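Long-range contacts in twitching motility pilus retraction protein (Geobacter sulfurreducens PCA, PDB 5ZFQ), which probably hydrolyses ATP as a hexameric motor that powers retraction of the type IV pilus, the movement behind twitching motility: residues F284-V289 and M310-A315; G150-T155 and G247-A252. All coordinates share one frame; numbering follows the deposited sequence.

Contact 1 (F284-V289 and M310-A315)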
# COMPACT_ATOMS: atom_id res chain seq x y z
N PHE A 284 9.06 15.02 -31.02
CA PHE A 284 8.77 14.38 -32.30
C PHE A 284 7.28 14.46 -32.69
O PHE A 284 6.96 14.80 -33.84
CB PHE A 284 9.24 12.91 -32.25
CG PHE A 284 8.84 12.09 -33.44
CD1 PHE A 284 8.86 12.63 -34.73
CD2 PHE A 284 8.45 10.76 -33.28
CE1 PHE A 284 8.48 11.87 -35.84
CE2 PHE A 284 8.08 10.00 -34.39
CZ PHE A 284 8.09 10.56 -35.67
N VAL A 285 6.38 14.17 -31.75
CA VAL A 285 4.98 13.92 -32.10
C VAL A 285 4.03 15.11 -31.83
O VAL A 285 2.95 15.17 -32.44
CB VAL A 285 4.42 12.66 -31.35
CG1 VAL A 285 5.30 11.45 -31.56
CG2 VAL A 285 4.22 12.95 -29.88
N LEU A 286 4.43 16.03 -30.95
CA LEU A 286 3.60 17.19 -30.61
C LEU A 286 3.38 18.06 -31.84
O LEU A 286 4.34 18.46 -32.49
CB LEU A 286 4.25 18.02 -29.51
CG LEU A 286 3.41 18.94 -28.62
CD1 LEU A 286 2.21 18.21 -28.01
CD2 LEU A 286 4.28 19.53 -27.52
N GLU A 287 2.11 18.31 -32.17
CA GLU A 287 1.80 19.11 -33.36
C GLU A 287 1.09 20.39 -32.96
O GLU A 287 0.90 21.28 -33.78
CB GLU A 287 0.96 18.31 -34.36
CG GLU A 287 1.73 17.22 -35.11
CD GLU A 287 2.94 17.75 -35.90
OE1 GLU A 287 2.92 18.94 -36.33
OE2 GLU A 287 3.93 16.99 -36.06
N GLY A 288 0.73 20.49 -31.69
CA GLY A 288 0.05 21.67 -31.22
C GLY A 288 -0.51 21.57 -29.82
O GLY A 288 -0.93 20.50 -29.35
N VAL A 289 -0.53 22.71 -29.14
CA VAL A 289 -1.07 22.80 -27.79
C VAL A 289 -1.96 24.01 -27.72
O VAL A 289 -1.56 25.12 -28.05
CB VAL A 289 0.05 22.93 -26.71
CG1 VAL A 289 -0.58 23.06 -25.31
CG2 VAL A 289 1.05 21.76 -26.80
N MET A 310 0.25 27.06 -29.15
CA MET A 310 1.63 26.80 -29.45
C MET A 310 1.74 25.82 -30.60
O MET A 310 1.28 24.73 -30.51
CB MET A 310 2.30 26.17 -28.25
CG MET A 310 3.80 26.12 -28.31
SD MET A 310 4.57 24.74 -29.10
CE MET A 310 4.03 23.34 -28.22
N VAL A 311 2.38 26.23 -31.69
CA VAL A 311 2.60 25.37 -32.83
C VAL A 311 4.07 25.11 -32.90
O VAL A 311 4.84 26.01 -33.08
CB VAL A 311 2.16 26.03 -34.13
CG1 VAL A 311 2.23 25.03 -35.25
CG2 VAL A 311 0.75 26.52 -34.02
N PRO A 312 4.45 23.79 -32.75
CA PRO A 312 5.90 23.55 -32.78
C PRO A 312 6.60 23.81 -34.07
O PRO A 312 6.03 23.70 -35.11
CB PRO A 312 6.00 22.08 -32.44
CG PRO A 312 4.85 21.85 -31.58
CD PRO A 312 3.81 22.47 -32.37
N ASN A 313 7.87 24.16 -33.97
CA ASN A 313 8.71 24.42 -35.12
C ASN A 313 10.07 23.85 -34.84
O ASN A 313 10.33 23.45 -33.75
CB ASN A 313 8.76 25.89 -35.49
CG ASN A 313 9.26 26.77 -34.39
OD1 ASN A 313 9.99 26.36 -33.53
ND2 ASN A 313 8.86 27.99 -34.43
N PRO A 314 10.93 23.75 -35.84
CA PRO A 314 12.23 23.16 -35.51
C PRO A 314 12.81 23.69 -34.20
O PRO A 314 13.26 22.89 -33.36
CB PRO A 314 13.10 23.60 -36.69
CG PRO A 314 12.16 23.65 -37.82
CD PRO A 314 10.86 24.16 -37.25
N ALA A 315 12.74 25.00 -34.01
CA ALA A 315 13.34 25.66 -32.85
C ALA A 315 12.76 25.19 -31.52
O ALA A 315 13.49 25.08 -30.53
CB ALA A 315 13.18 27.19 -32.98

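Contact 2 (G150-T155 and G247-A252)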
# COMPACT_ATOMS: atom_id res chain seq x y z
N GLY A 150 0.33 12.79 -35.25
CA GLY A 150 0.89 13.46 -34.11
C GLY A 150 -0.05 13.65 -32.94
O GLY A 150 -1.18 13.15 -32.93
N LEU A 151 0.42 14.39 -31.96
CA LEU A 151 -0.33 14.64 -30.74
C LEU A 151 -0.78 16.09 -30.69
O LEU A 151 0.03 17.00 -30.87
CB LEU A 151 0.52 14.31 -29.53
CG LEU A 151 -0.10 14.58 -28.17
CD1 LEU A 151 -1.30 13.63 -27.86
CD2 LEU A 151 1.01 14.45 -27.13
N ILE A 152 -2.07 16.30 -30.44
CA ILE A 152 -2.64 17.63 -30.30
C ILE A 152 -3.29 17.78 -28.92
O ILE A 152 -4.11 16.94 -28.54
CB ILE A 152 -3.68 17.92 -31.39
CG1 ILE A 152 -3.05 17.75 -32.78
CG2 ILE A 152 -4.27 19.31 -31.22
CD1 ILE A 152 -3.89 18.29 -33.91
N LEU A 153 -2.94 18.83 -28.19
CA LEU A 153 -3.47 19.00 -26.83
C LEU A 153 -4.38 20.20 -26.69
O LEU A 153 -4.05 21.30 -27.12
CB LEU A 153 -2.33 19.12 -25.82
CG LEU A 153 -1.44 17.87 -25.80
CD1 LEU A 153 -0.20 18.05 -24.94
CD2 LEU A 153 -2.28 16.68 -25.33
N VAL A 154 -5.56 19.98 -26.12
CA VAL A 154 -6.43 21.07 -25.72
C VAL A 154 -6.49 21.08 -24.20
O VAL A 154 -7.05 20.16 -23.60
CB VAL A 154 -7.84 20.93 -26.28
CG1 VAL A 154 -8.62 22.21 -26.05
CG2 VAL A 154 -7.79 20.59 -27.75
N THR A 155 -5.90 22.10 -23.57
CA THR A 155 -5.80 22.10 -22.12
C THR A 155 -6.67 23.16 -21.51
O THR A 155 -7.10 24.10 -22.17
CB THR A 155 -4.36 22.32 -21.64
OG1 THR A 155 -4.00 23.71 -21.75
CG2 THR A 155 -3.39 21.45 -22.44
N GLY A 247 1.69 7.07 -36.29
CA GLY A 247 0.92 7.50 -37.44
C GLY A 247 -0.55 7.78 -37.17
O GLY A 247 -1.31 8.01 -38.11
N HIS A 248 -0.95 7.78 -35.91
CA HIS A 248 -2.30 8.18 -35.58
C HIS A 248 -2.33 9.66 -35.29
O HIS A 248 -1.28 10.30 -35.10
CB HIS A 248 -2.82 7.40 -34.39
CG HIS A 248 -2.72 5.92 -34.58
ND1 HIS A 248 -1.57 5.21 -34.33
CD2 HIS A 248 -3.63 5.02 -35.02
CE1 HIS A 248 -1.77 3.94 -34.60
NE2 HIS A 248 -3.01 3.79 -35.02
N LEU A 249 -3.53 10.22 -35.32
CA LEU A 249 -3.71 11.55 -34.77
C LEU A 249 -4.37 11.39 -33.39
O LEU A 249 -5.48 10.84 -33.27
CB LEU A 249 -4.55 12.42 -35.70
CG LEU A 249 -4.80 13.85 -35.19
CD1 LEU A 249 -3.53 14.70 -35.18
CD2 LEU A 249 -5.90 14.56 -35.99
N CYS A 250 -3.67 11.85 -32.36
CA CYS A 250 -4.19 11.75 -31.01
C CYS A 250 -4.64 13.11 -30.48
O CYS A 250 -3.84 14.05 -30.37
CB CYS A 250 -3.15 11.14 -30.08
SG CYS A 250 -3.78 10.88 -28.39
N LEU A 251 -5.94 13.23 -30.18
CA LEU A 251 -6.47 14.42 -29.52
C LEU A 251 -6.55 14.13 -28.04
O LEU A 251 -7.04 13.06 -27.64
CB LEU A 251 -7.86 14.79 -30.06
CG LEU A 251 -7.87 15.06 -31.56
CD1 LEU A 251 -9.28 15.24 -32.09
CD2 LEU A 251 -6.96 16.25 -31.92
N ALA A 252 -6.08 15.05 -27.22
CA ALA A 252 -6.08 14.82 -25.78
C ALA A 252 -6.13 16.12 -24.98
O ALA A 252 -5.90 17.20 -25.51
CB ALA A 252 -4.86 13.98 -25.37

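Contact 1 (F284-V289 and M310-A315)
The methyl CE of M310 rests against two branches of the facing segment, 3.7 Å from V289 CG2 and 3.9 Å from L286 CD2. The M310 chain leaves with CG anti to the backbone N (chi1 -167°) and then bends at both following torsions, which folds the thioether back toward the strand and lets it meet the L286 side chain at about a right angle. I263, on helix 259-268, touches both L286 and M310 and extends this apolar cluster. Two residues on, the P312 ring lies mainly against backbone, with its CG also near the L286 side chain: CG is 3.5 Å from L286 O and CD is 3.4 Å from E287 O. An alanine here would remove CG and CD, and would probably leave the peptide carbonyls of L286 and E287 without their apolar cover on this side. At the polar edge V289 and M310 form an antiparallel hydrogen-bonded pair, with M310 N to V289 O at 2.9 Å and nearly straight (170°), and V289 N to M310 O at 3.0 Å. A CA-H...O contact from G288 to M310 O adds a second approach to that carbonyl. L286 O also accepts a hydrogen bond from R317 NH1. The chemistry thus divides in two: paired amides fix the register where strand 303-310 ends, while beyond it the segments meet by van der Waals contact, P312 lying against the L286 and E287 carbonyls.

Contact 2 (G150-T155 and G247-A252)
I152 and L251 lie side by side and point the same way from paired positions of two parallel strands, with I152 CB 3.7 Å from L251 CD2. L249 comes to the same face from two pairs earlier: its CG stands anti to the backbone N (chi1 180°), which carries CD1 forward to 3.8 Å from I152 CD1, the two side chains meeting at a slant. Helix 162-176 covers this face through I170 on L251 and I173 on L249. On the face of L151, C250, L153 and A252 the leucines make the contacts with their CD methyls: L151 CD1 touches C250 SG at 3.7 Å, and L153 CD2 reaches A252 CB at the same separation of 3.7 Å. The small A252 leaves L153 a methyl-to-methyl approach, while A244 and A240 of helix 234-245 pack on L151 and C250. Between the faces five backbone hydrogen bonds run in the alternating pattern of parallel strands, from G150 N to H248 O at one end to V154 N to A252 O at the other; I152 N to C250 O (2.9 Å, 173°) is close to linear. The strand axes differ by 18°. V154 touches K162 of a probable Walker A P-loop, and strand 150-155 runs straight into that loop and helix 162-176, as in RecA-like ATPases. Regular amide bonding between two apolar faces is consistent with a buried core strand pair leading to the probable nucleotide site.

Overall arrangement
From the N terminus, strand 150-155 comes first, and contact 2 closes when the chain returns at 247-252, after a loop of 91 residues. Only then does 284-289 appear, and contact 1 closes at 310-315 after 20 residues, so the loops follow in series and neither nest nor cross. They meet in space, their centres about 11 Å apart, because 150-155 and 286-296 are neighbours in one mixed sheet: V285 O lies 2.7 Å from L151 N, and E287 N lies 2.8 Å from L151 O, both probable hydrogen bonds. Together they join strand 249-254, through 150-155 and 286-296, to the sheet's antiparallel edge strand 303-310.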